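Exodeoxyribonuclease III (Neisseria meningitidis, PDB 2JC4) probably removes nucleotides from the 3' ends of double-stranded DNA during repair, as a metal-dependent exonuclease of the AP/ExoA family. Local coordinates at residues V55-Q59 / P87-I92; P73-G79 / V91-V96; P151-Y157 / L212-H218. One frame throughout, in Å; residues are numbered along the deposited sequence.

Contact 1: V55-Q59 / P87-I92; sequences VWSGQ and PQRRVI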
loop_
_atom_site.group_PDB
_atom_site.type_symbol
_atom_site.label_atom_id
_atom_site.label_comp_id
_atom_site.label_asym_id
_atom_site.label_seq_id
_atom_site.Cartn_x
_atom_site.Cartn_y
_atom_site.Cartn_z
ATOM N N VAL A 55 9.867 -8.483 8.152
ATOM C CA VAL A 55 8.958 -9.632 8.134
ATOM C C VAL A 55 8.260 -9.633 6.792
ATOM O O VAL A 55 8.053 -8.570 6.214
ATOM C CB VAL A 55 7.938 -9.634 9.298
ATOM C CG1 VAL A 55 8.693 -9.746 10.658
ATOM C CG2 VAL A 55 7.014 -8.387 9.264
ATOM N N TRP A 56 7.948 -10.811 6.273
ATOM C CA TRP A 56 7.404 -10.853 4.923
ATOM C C TRP A 56 6.594 -12.105 4.670
ATOM O O TRP A 56 6.654 -13.090 5.441
ATOM C CB TRP A 56 8.534 -10.741 3.878
ATOM C CG TRP A 56 9.473 -11.921 3.899
ATOM C CD1 TRP A 56 9.416 -13.023 3.082
ATOM C CD2 TRP A 56 10.615 -12.124 4.771
ATOM N NE1 TRP A 56 10.449 -13.891 3.388
ATOM C CE2 TRP A 56 11.195 -13.367 4.415
ATOM C CE3 TRP A 56 11.204 -11.377 5.793
ATOM C CZ2 TRP A 56 12.317 -13.880 5.061
ATOM C CZ3 TRP A 56 12.333 -11.894 6.439
ATOM C CH2 TRP A 56 12.875 -13.130 6.063
ATOM N N SER A 57 5.879 -12.067 3.547
ATOM C CA SER A 57 5.011 -13.162 3.122
ATOM C C SER A 57 5.129 -13.132 1.628
ATOM O O SER A 57 4.608 -12.189 0.970
ATOM C CB SER A 57 3.555 -12.881 3.518
ATOM O OG SER A 57 2.689 -13.953 3.151
ATOM N N GLY A 58 5.842 -14.118 1.092
ATOM C CA GLY A 58 6.082 -14.199 -0.360
ATOM C C GLY A 58 5.592 -15.505 -0.981
ATOM O O GLY A 58 5.370 -16.488 -0.286
ATOM N N GLN A 59 5.417 -15.494 -2.295
ATOM C CA GLN A 59 5.093 -16.688 -3.041
ATOM C C GLN A 59 5.780 -16.514 -4.372
ATOM O O GLN A 59 6.156 -15.393 -4.744
ATOM C CB GLN A 59 3.573 -16.833 -3.225
ATOM C CG GLN A 59 2.954 -15.667 -3.995
ATOM C CD GLN A 59 1.480 -15.830 -4.282
ATOM O OE1 GLN A 59 0.683 -14.996 -3.897
ATOM N NE2 GLN A 59 1.120 -16.895 -4.967
ATOM N N PRO A 87 -4.317 -18.648 -1.161
ATOM C CA PRO A 87 -2.844 -18.778 -1.200
ATOM C C PRO A 87 -2.108 -17.476 -1.585
ATOM O O PRO A 87 -0.881 -17.390 -1.465
ATOM C CB PRO A 87 -2.619 -19.841 -2.283
ATOM C CG PRO A 87 -3.801 -19.640 -3.240
ATOM C CD PRO A 87 -4.965 -19.303 -2.320
ATOM N N GLN A 88 -2.843 -16.482 -2.061
ATOM C CA GLN A 88 -2.224 -15.246 -2.549
ATOM C C GLN A 88 -1.697 -14.379 -1.405
ATOM O O GLN A 88 -2.435 -14.007 -0.490
ATOM C CB GLN A 88 -3.208 -14.442 -3.432
ATOM C CG GLN A 88 -3.609 -15.239 -4.712
ATOM C CD GLN A 88 -4.251 -14.396 -5.804
ATOM O OE1 GLN A 88 -3.850 -13.248 -6.060
ATOM N NE2 GLN A 88 -5.265 -14.961 -6.448
ATOM N N ARG A 89 -0.417 -14.045 -1.495
ATOM C CA ARG A 89 0.277 -13.384 -0.383
ATOM C C ARG A 89 0.043 -11.875 -0.467
ATOM O O ARG A 89 0.743 -11.183 -1.173
ATOM C CB ARG A 89 1.758 -13.754 -0.404
ATOM C CG ARG A 89 2.009 -15.273 -0.277
ATOM C CD ARG A 89 1.147 -15.887 0.859
ATOM N NE ARG A 89 1.662 -17.197 1.300
ATOM C CZ ARG A 89 0.927 -18.155 1.881
ATOM N NH1 ARG A 89 -0.385 -17.993 2.114
ATOM N NH2 ARG A 89 1.508 -19.313 2.226
ATOM N N ARG A 90 -0.960 -11.393 0.280
ATOM C CA ARG A 90 -1.473 -10.000 0.089
ATOM C C ARG A 90 -1.614 -9.166 1.334
ATOM O O ARG A 90 -1.801 -7.954 1.226
ATOM C CB ARG A 90 -2.849 -10.053 -0.547
ATOM C CG ARG A 90 -2.795 -10.529 -1.993
ATOM C CD ARG A 90 -4.161 -10.534 -2.558
ATOM N NE ARG A 90 -4.146 -10.898 -3.980
ATOM C CZ ARG A 90 -3.891 -10.048 -4.979
ATOM N NH1 ARG A 90 -3.545 -8.778 -4.702
ATOM N NH2 ARG A 90 -3.936 -10.481 -6.250
ATOM N N VAL A 91 -1.574 -9.803 2.518
ATOM C CA VAL A 91 -1.825 -9.072 3.790
ATOM C C VAL A 91 -0.804 -9.538 4.843
ATOM O O VAL A 91 -0.680 -10.741 5.143
ATOM C CB VAL A 91 -3.261 -9.337 4.320
ATOM C CG1 VAL A 91 -3.559 -8.536 5.620
ATOM C CG2 VAL A 91 -4.326 -9.044 3.254
ATOM N N ILE A 92 -0.067 -8.582 5.386
ATOM C CA ILE A 92 0.779 -8.848 6.535
ATOM C C ILE A 92 0.591 -7.697 7.506
ATOM O O ILE A 92 0.493 -6.532 7.101
ATOM C CB ILE A 92 2.286 -9.022 6.113
ATOM C CG1 ILE A 92 3.119 -9.513 7.313
ATOM C CG2 ILE A 92 2.884 -7.731 5.453
ATOM C CD1 ILE A 92 4.538 -9.962 6.926
HETATM O O HOH W 1 0.327 -13.328 3.868
HETATM O O HOH W 2 4.649 -17.375 2.399
HETATM O O HOH W 3 3.542 -19.070 -0.547
#
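The two beta-sheets of the DNase I-like sandwich face each other here: Ser57 and Val55, on edge strand 53-57 of one sheet, meet Arg89, in the loop leading into strand 91-96 of the other, and Ile92, near that strand's start. Ile92 is fully extended, CG1 anti to the backbone N (chi1 -171°), which drives CD1 across the gap until it lies 3.6 Å from Trp56 N and 3.8 Å from Val55 CG2. Further along, the apolar packing gives way to polar contacts. Ser57 OG comes up to Arg89 CD at 3.4 Å, and a water lies between this hydroxyl and Val91 O, rather close to the hydroxyl. Arg89 CG lies beside Gly58 O, and the bend at chi2 then swings CD toward Ser57 OG; two waters, one weakly held, link the Gly58 carbonyl to Arg89 NE. The one direct hydrogen bond between the segments runs from Arg89 N to Gln59 OE1, 2.8 Å long and nearly straight at the hydrogen (164°), though the donor stands above the amide's carbonyl plane. Asn63 ND2 gives OE1 a second donor. Close by, Arg90 NH2 donates to Gln88 OE1 at 2.8 Å, and Gln88 touches the bound dihydrogenphosphate ion. The two donors should limit rotation of the Gln59 amide and tie the loop before strand 91-96 to the end of strand 53-57, close to the phosphate site.

Contact 2: P73-G79 / V91-V96; sequences PQDVHFG and VIAATV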
loop_
_atom_site.group_PDB
_atom_site.type_symbol
_atom_site.label_atom_id
_atom_site.label_comp_id
_atom_site.label_asym_id
_atom_site.label_seq_id
_atom_site.Cartn_x
_atom_site.Cartn_y
_atom_site.Cartn_z
ATOM N N PRO A 73 9.404 -5.827 14.484
ATOM C CA PRO A 73 7.938 -5.936 14.404
ATOM C C PRO A 73 7.399 -7.021 15.365
ATOM O O PRO A 73 7.942 -8.136 15.397
ATOM C CB PRO A 73 7.682 -6.320 12.930
ATOM C CG PRO A 73 9.026 -6.131 12.218
ATOM C CD PRO A 73 10.060 -6.376 13.285
ATOM N N GLN A 74 6.365 -6.696 16.141
ATOM C CA GLN A 74 5.763 -7.642 17.089
ATOM C C GLN A 74 4.404 -8.183 16.607
ATOM O O GLN A 74 3.752 -7.564 15.744
ATOM C CB GLN A 74 5.563 -6.983 18.464
ATOM C CG GLN A 74 6.803 -6.216 18.991
ATOM C CD GLN A 74 7.917 -7.168 19.428
ATOM O OE1 GLN A 74 7.669 -8.119 20.180
ATOM N NE2 GLN A 74 9.145 -6.916 18.968
ATOM N N ASP A 75 4.026 -9.336 17.171
ATOM C CA ASP A 75 2.723 -9.962 16.958
ATOM C C ASP A 75 2.385 -9.950 15.468
ATOM O O ASP A 75 1.369 -9.410 15.038
ATOM C CB ASP A 75 1.654 -9.263 17.805
ATOM C CG ASP A 75 1.980 -9.292 19.294
ATOM O OD1 ASP A 75 2.462 -10.327 19.796
ATOM O OD2 ASP A 75 1.756 -8.278 19.970
ATOM N N VAL A 76 3.289 -10.538 14.695
ATOM C CA VAL A 76 3.157 -10.608 13.237
ATOM C C VAL A 76 1.971 -11.496 12.876
ATOM O O VAL A 76 1.794 -12.569 13.498
ATOM C CB VAL A 76 4.454 -11.097 12.596
ATOM C CG1 VAL A 76 4.298 -11.112 11.074
ATOM C CG2 VAL A 76 5.581 -10.148 12.979
ATOM N N HIS A 77 1.154 -11.029 11.916
ATOM C CA HIS A 77 -0.077 -11.709 11.479
ATOM C C HIS A 77 -0.099 -11.816 9.964
ATOM O O HIS A 77 0.265 -10.851 9.265
ATOM C CB HIS A 77 -1.332 -10.947 11.940
ATOM C CG HIS A 77 -2.615 -11.669 11.645
ATOM N ND1 HIS A 77 -3.318 -11.493 10.472
ATOM C CD2 HIS A 77 -3.294 -12.611 12.347
ATOM C CE1 HIS A 77 -4.382 -12.279 10.469
ATOM N NE2 HIS A 77 -4.382 -12.980 11.587
ATOM N N PHE A 78 -0.514 -12.981 9.466
ATOM C CA PHE A 78 -0.517 -13.263 8.021
ATOM C C PHE A 78 -1.914 -13.509 7.564
ATOM O O PHE A 78 -2.660 -14.267 8.203
ATOM C CB PHE A 78 0.351 -14.488 7.662
ATOM C CG PHE A 78 1.814 -14.305 8.003
ATOM C CD1 PHE A 78 2.685 -13.701 7.098
ATOM C CD2 PHE A 78 2.307 -14.713 9.238
ATOM C CE1 PHE A 78 4.042 -13.542 7.421
ATOM C CE2 PHE A 78 3.647 -14.524 9.572
ATOM C CZ PHE A 78 4.507 -13.939 8.658
ATOM N N GLY A 79 -2.269 -12.893 6.441
ATOM C CA GLY A 79 -3.488 -13.241 5.727
ATOM C C GLY A 79 -4.738 -12.695 6.379
ATOM O O GLY A 79 -4.668 -11.803 7.261
ATOM N N VAL A 91 -1.574 -9.803 2.518
ATOM C CA VAL A 91 -1.825 -9.072 3.790
ATOM C C VAL A 91 -0.804 -9.538 4.843
ATOM O O VAL A 91 -0.680 -10.741 5.143
ATOM C CB VAL A 91 -3.261 -9.337 4.320
ATOM C CG1 VAL A 91 -3.559 -8.536 5.620
ATOM C CG2 VAL A 91 -4.326 -9.044 3.254
ATOM N N ILE A 92 -0.067 -8.582 5.386
ATOM C CA ILE A 92 0.779 -8.848 6.535
ATOM C C ILE A 92 0.591 -7.697 7.506
ATOM O O ILE A 92 0.493 -6.532 7.101
ATOM C CB ILE A 92 2.286 -9.022 6.113
ATOM C CG1 ILE A 92 3.119 -9.513 7.313
ATOM C CG2 ILE A 92 2.884 -7.731 5.453
ATOM C CD1 ILE A 92 4.538 -9.962 6.926
ATOM N N ALA A 93 0.508 -8.020 8.790
ATOM C CA ALA A 93 0.363 -6.984 9.822
ATOM C C ALA A 93 1.374 -7.201 10.947
ATOM O O ALA A 93 1.804 -8.319 11.201
ATOM C CB ALA A 93 -1.069 -6.961 10.386
ATOM N N ALA A 94 1.732 -6.136 11.638
ATOM C CA ALA A 94 2.603 -6.294 12.790
ATOM C C ALA A 94 2.506 -5.011 13.574
ATOM O O ALA A 94 2.082 -4.005 13.030
ATOM C CB ALA A 94 4.029 -6.541 12.365
ATOM N N THR A 95 2.874 -5.081 14.850
ATOM C CA THR A 95 2.878 -3.927 15.747
ATOM C C THR A 95 4.326 -3.485 15.844
ATOM O O THR A 95 5.209 -4.269 16.279
ATOM C CB THR A 95 2.317 -4.281 17.156
ATOM O OG1 THR A 95 1.043 -4.915 17.026
ATOM C CG2 THR A 95 2.176 -3.036 18.007
ATOM N N VAL A 96 4.556 -2.242 15.412
ATOM C CA VAL A 96 5.881 -1.671 15.252
ATOM C C VAL A 96 5.899 -0.375 16.032
ATOM O O VAL A 96 5.110 0.534 15.732
ATOM C CB VAL A 96 6.216 -1.371 13.747
ATOM C CG1 VAL A 96 7.663 -0.963 13.599
ATOM C CG2 VAL A 96 5.920 -2.581 12.847
HETATM O O HOH W 4 0.229 -6.296 19.062
#
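Phe78 has CG anti to its carbonyl carbon (chi1 -62°), and this leans the ring alongside the extended side chain of Ile92, the two pointing the same way from the sheet. Ring atom CE1 ends 3.6 Å from Ile92 CD1, which approaches obliquely. Val76, with CG1 anti to the backbone N (chi1 -178°), spreads its two branches along the neighbouring strand: CG1 toward Ile92 CG1, CG2 to 4.0 Å from Ala94 CB. Pro73 extends the apolar row, its CB 3.7 Å from Ala94 CB and also touching Val96 CG2.

Beneath these side chains the strands run antiparallel. His77 and Ala93 form a hydrogen-bonded pair, N to O at 2.9 Å in both directions, and Phe78 with Ile92 is the non-hydrogen-bonded pair next to it. Gly79 N closes this end on Val91 O. Gln74 and Thr95 make a second hydrogen-bonded pair, with Gln74 N 2.7 Å from Thr95 O, but the register has slipped by one residue in between. That beta bulge falls where the chain turns a corner at Asp75, whose positive phi of 46° is part of the bend. Arg100 NH1 donates to both Asp75 O and Thr95 OG1, so one guanidinium nitrogen is bonded to both the corner and the adjoining strand.

Strand 76-78 is the outermost of its sheet, with 99-105 on the other side of 91-96. Val76, Phe78 and Ile92 look across to strand 53-57 of the opposing sheet, whereas His77 stacks its ring on Phe130 of helix 115-135.

Contact 3: P151-Y157 / L212-H218; sequences PADADCY and LGLRIDH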
loop_
_atom_site.group_PDB
_atom_site.type_symbol
_atom_site.label_atom_id
_atom_site.label_comp_id
_atom_site.label_asym_id
_atom_site.label_seq_id
_atom_site.Cartn_x
_atom_site.Cartn_y
_atom_site.Cartn_z
ATOM N N PRO A 151 -10.094 6.570 -5.234
ATOM C CA PRO A 151 -11.316 6.901 -4.486
ATOM C C PRO A 151 -12.340 7.839 -5.138
ATOM O O PRO A 151 -13.536 7.661 -4.891
ATOM C CB PRO A 151 -10.771 7.522 -3.195
ATOM C CG PRO A 151 -9.453 6.806 -2.986
ATOM C CD PRO A 151 -8.890 6.835 -4.429
ATOM N N ALA A 152 -11.897 8.823 -5.924
ATOM C CA ALA A 152 -12.845 9.771 -6.578
ATOM C C ALA A 152 -12.289 10.177 -7.932
ATOM O O ALA A 152 -11.156 9.797 -8.270
ATOM C CB ALA A 152 -13.067 10.977 -5.682
ATOM N N ASP A 153 -13.031 10.947 -8.733
ATOM C CA ASP A 153 -12.514 11.264 -10.095
ATOM C C ASP A 153 -11.238 12.120 -10.140
ATOM O O ASP A 153 -10.473 12.039 -11.087
ATOM C CB ASP A 153 -13.619 11.830 -11.000
ATOM C CG ASP A 153 -14.490 10.729 -11.632
ATOM O OD1 ASP A 153 -14.103 9.527 -11.666
ATOM O OD2 ASP A 153 -15.550 11.097 -12.137
ATOM N N ALA A 154 -10.966 12.898 -9.100
ATOM C CA ALA A 154 -9.676 13.607 -9.019
ATOM C C ALA A 154 -8.467 12.642 -9.001
ATOM O O ALA A 154 -7.326 13.062 -9.234
ATOM C CB ALA A 154 -9.649 14.528 -7.803
ATOM N N ASP A 155 -8.733 11.361 -8.734
ATOM C CA ASP A 155 -7.719 10.294 -8.599
ATOM C C ASP A 155 -7.552 9.461 -9.872
ATOM O O ASP A 155 -6.777 8.532 -9.903
ATOM C CB ASP A 155 -8.119 9.370 -7.436
ATOM C CG ASP A 155 -8.282 10.152 -6.143
ATOM O OD1 ASP A 155 -7.422 11.028 -5.881
ATOM O OD2 ASP A 155 -9.234 9.914 -5.386
ATOM N N CYS A 156 -8.334 9.765 -10.911
ATOM C CA CYS A 156 -8.220 9.078 -12.220
ATOM C C CYS A 156 -8.029 10.141 -13.316
ATOM O O CYS A 156 -8.928 10.954 -13.515
ATOM C CB CYS A 156 -9.488 8.257 -12.489
ATOM S SG CYS A 156 -9.892 7.002 -11.234
ATOM N N TYR A 157 -6.867 10.160 -13.992
ATOM C CA TYR A 157 -6.586 11.177 -15.050
ATOM C C TYR A 157 -7.650 11.007 -16.128
ATOM O O TYR A 157 -8.095 9.888 -16.412
ATOM C CB TYR A 157 -5.155 11.078 -15.645
ATOM C CG TYR A 157 -5.012 9.950 -16.598
ATOM C CD1 TYR A 157 -5.295 10.125 -17.959
ATOM C CD2 TYR A 157 -4.670 8.670 -16.143
ATOM C CE1 TYR A 157 -5.210 9.076 -18.845
ATOM C CE2 TYR A 157 -4.579 7.617 -17.022
ATOM C CZ TYR A 157 -4.846 7.828 -18.375
ATOM O OH TYR A 157 -4.772 6.771 -19.253
ATOM N N LEU A 212 0.216 11.562 -16.183
ATOM C CA LEU A 212 -1.092 10.904 -16.312
ATOM C C LEU A 212 -1.112 9.592 -15.508
ATOM O O LEU A 212 -0.474 8.620 -15.863
ATOM C CB LEU A 212 -1.412 10.659 -17.798
ATOM C CG LEU A 212 -1.556 11.966 -18.644
ATOM C CD1 LEU A 212 -1.979 11.652 -20.045
ATOM C CD2 LEU A 212 -2.498 13.030 -18.025
ATOM N N GLY A 213 -1.843 9.583 -14.407
ATOM C CA GLY A 213 -1.811 8.432 -13.500
ATOM C C GLY A 213 -3.099 8.261 -12.679
ATOM O O GLY A 213 -4.113 8.946 -12.913
ATOM N N LEU A 214 -3.066 7.296 -11.758
ATOM C CA LEU A 214 -4.121 7.047 -10.770
ATOM C C LEU A 214 -3.540 7.193 -9.340
ATOM O O LEU A 214 -2.375 6.864 -9.089
ATOM C CB LEU A 214 -4.719 5.655 -10.940
ATOM C CG LEU A 214 -5.149 5.236 -12.366
ATOM C CD1 LEU A 214 -5.611 3.806 -12.275
ATOM C CD2 LEU A 214 -6.258 6.109 -12.888
ATOM N N ARG A 215 -4.352 7.711 -8.427
ATOM C CA ARG A 215 -4.025 7.619 -6.995
ATOM C C ARG A 215 -4.650 6.365 -6.419
ATOM O O ARG A 215 -5.829 6.372 -6.040
ATOM C CB ARG A 215 -4.481 8.860 -6.200
ATOM C CG ARG A 215 -3.986 8.876 -4.750
ATOM C CD ARG A 215 -4.473 10.128 -3.971
ATOM N NE ARG A 215 -5.920 10.075 -3.728
ATOM C CZ ARG A 215 -6.466 9.840 -2.527
ATOM N NH1 ARG A 215 -5.696 9.664 -1.464
ATOM N NH2 ARG A 215 -7.778 9.811 -2.386
ATOM N N ILE A 216 -3.856 5.300 -6.334
ATOM C CA ILE A 216 -4.337 4.001 -5.828
ATOM C C ILE A 216 -3.566 3.466 -4.642
ATOM O O ILE A 216 -3.955 2.429 -4.063
ATOM C CB ILE A 216 -4.376 2.928 -6.958
ATOM C CG1 ILE A 216 -2.981 2.770 -7.619
ATOM C CG2 ILE A 216 -5.494 3.316 -8.021
ATOM C CD1 ILE A 216 -2.935 1.668 -8.721
ATOM N N ASP A 217 -2.457 4.121 -4.302
ATOM C CA ASP A 217 -1.704 3.770 -3.112
ATOM C C ASP A 217 -2.024 4.745 -1.987
ATOM O O ASP A 217 -1.830 5.991 -2.138
ATOM C CB ASP A 217 -0.206 3.797 -3.441
ATOM C CG ASP A 217 0.146 2.835 -4.561
ATOM O OD1 ASP A 217 0.389 1.671 -4.231
ATOM O OD2 ASP A 217 0.245 3.261 -5.746
ATOM N N HIS A 218 -2.498 4.202 -0.860
ATOM C CA HIS A 218 -3.109 5.075 0.185
ATOM C C HIS A 218 -2.566 4.759 1.548
ATOM O O HIS A 218 -2.016 3.682 1.754
ATOM C CB HIS A 218 -4.644 4.914 0.217
ATOM C CG HIS A 218 -5.304 5.107 -1.119
ATOM N ND1 HIS A 218 -5.181 6.268 -1.836
ATOM C CD2 HIS A 218 -6.029 4.257 -1.893
ATOM C CE1 HIS A 218 -5.834 6.145 -2.987
ATOM N NE2 HIS A 218 -6.363 4.932 -3.042
HETATM O O HOH W 5 -9.898 12.011 -3.696
#
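Cys156 and Leu214 form a single backbone bridge, their CA atoms 4.8 Å apart, flanked by hydrogen bonds from Arg215 N to Asp155 O (3.0 Å) and from Tyr157 N to Gly213 O (3.2 Å). The side chains of Asp155 and Arg215 lie side by side and form a salt bridge. Arg215 NE reaches Asp155 OD1 at 2.8 Å, within the guanidinium plane but from well above the carboxylate plane; the two flat groups are turned 54° from each other, and NH2 adds a weak bond to OD2. Bending at chi3 (70°) turns the arginine head toward the acid. OD2 also accepts from Ala152 N and from a water, and Asp186 and Arg189 make further salt bridges to Arg215 and Asp155, a charge network around the buried Asp155-Arg215 pair that probably favours the ionised forms.

All this belongs to the loop that follows strand 141-144 of the DNase I-like fold, where a short 3-10 turn at 153-155 brings its last residue, Asp155, against the chain entering strand 217-221. That strand carries Asp217, predicted to matter for catalysis, whose OD2 is hydrogen-bonded to His247.

On the Asp217 side, Pro151 CD presses on His218 CE1 at 3.4 Å, and CE1 in turn sits over the centre of the Arg215 guanidinium; His218 NE2 is bonded to Ile149 O. Toward the other end Leu212 CB makes a CH-pi contact over one face of the Tyr157 ring, 4.0 Å from its centroid, with Gly213 O at the ring edge. Leu214 CD2 packs against Cys156 CA at 3.6 Å, beside the disulfide to Cys168.

How the contacts relate
Contacts 1 and 2 share Val91 and Ile92 at the start of strand 91-96, but use that strand differently: contact 2 pairs it with an edge strand inside one sheet, while contact 1 faces it across the sandwich. They touch each other, Trp56 O lying 3.3 Å from Phe78 CE1, and both are only partly buried. Contact 3 reaches the same sheet through strand 217-221, about 25 Å from contact 1 and 28 Å from contact 2 between centres, and is buried. Its chemistry differs accordingly: a salt bridge and two backbone bonds join the loops, with a disulfide next to them, where contact 2 relies on regular strand pairing and contact 1 combines the Ile92 side chain, water bridges and one glutamine.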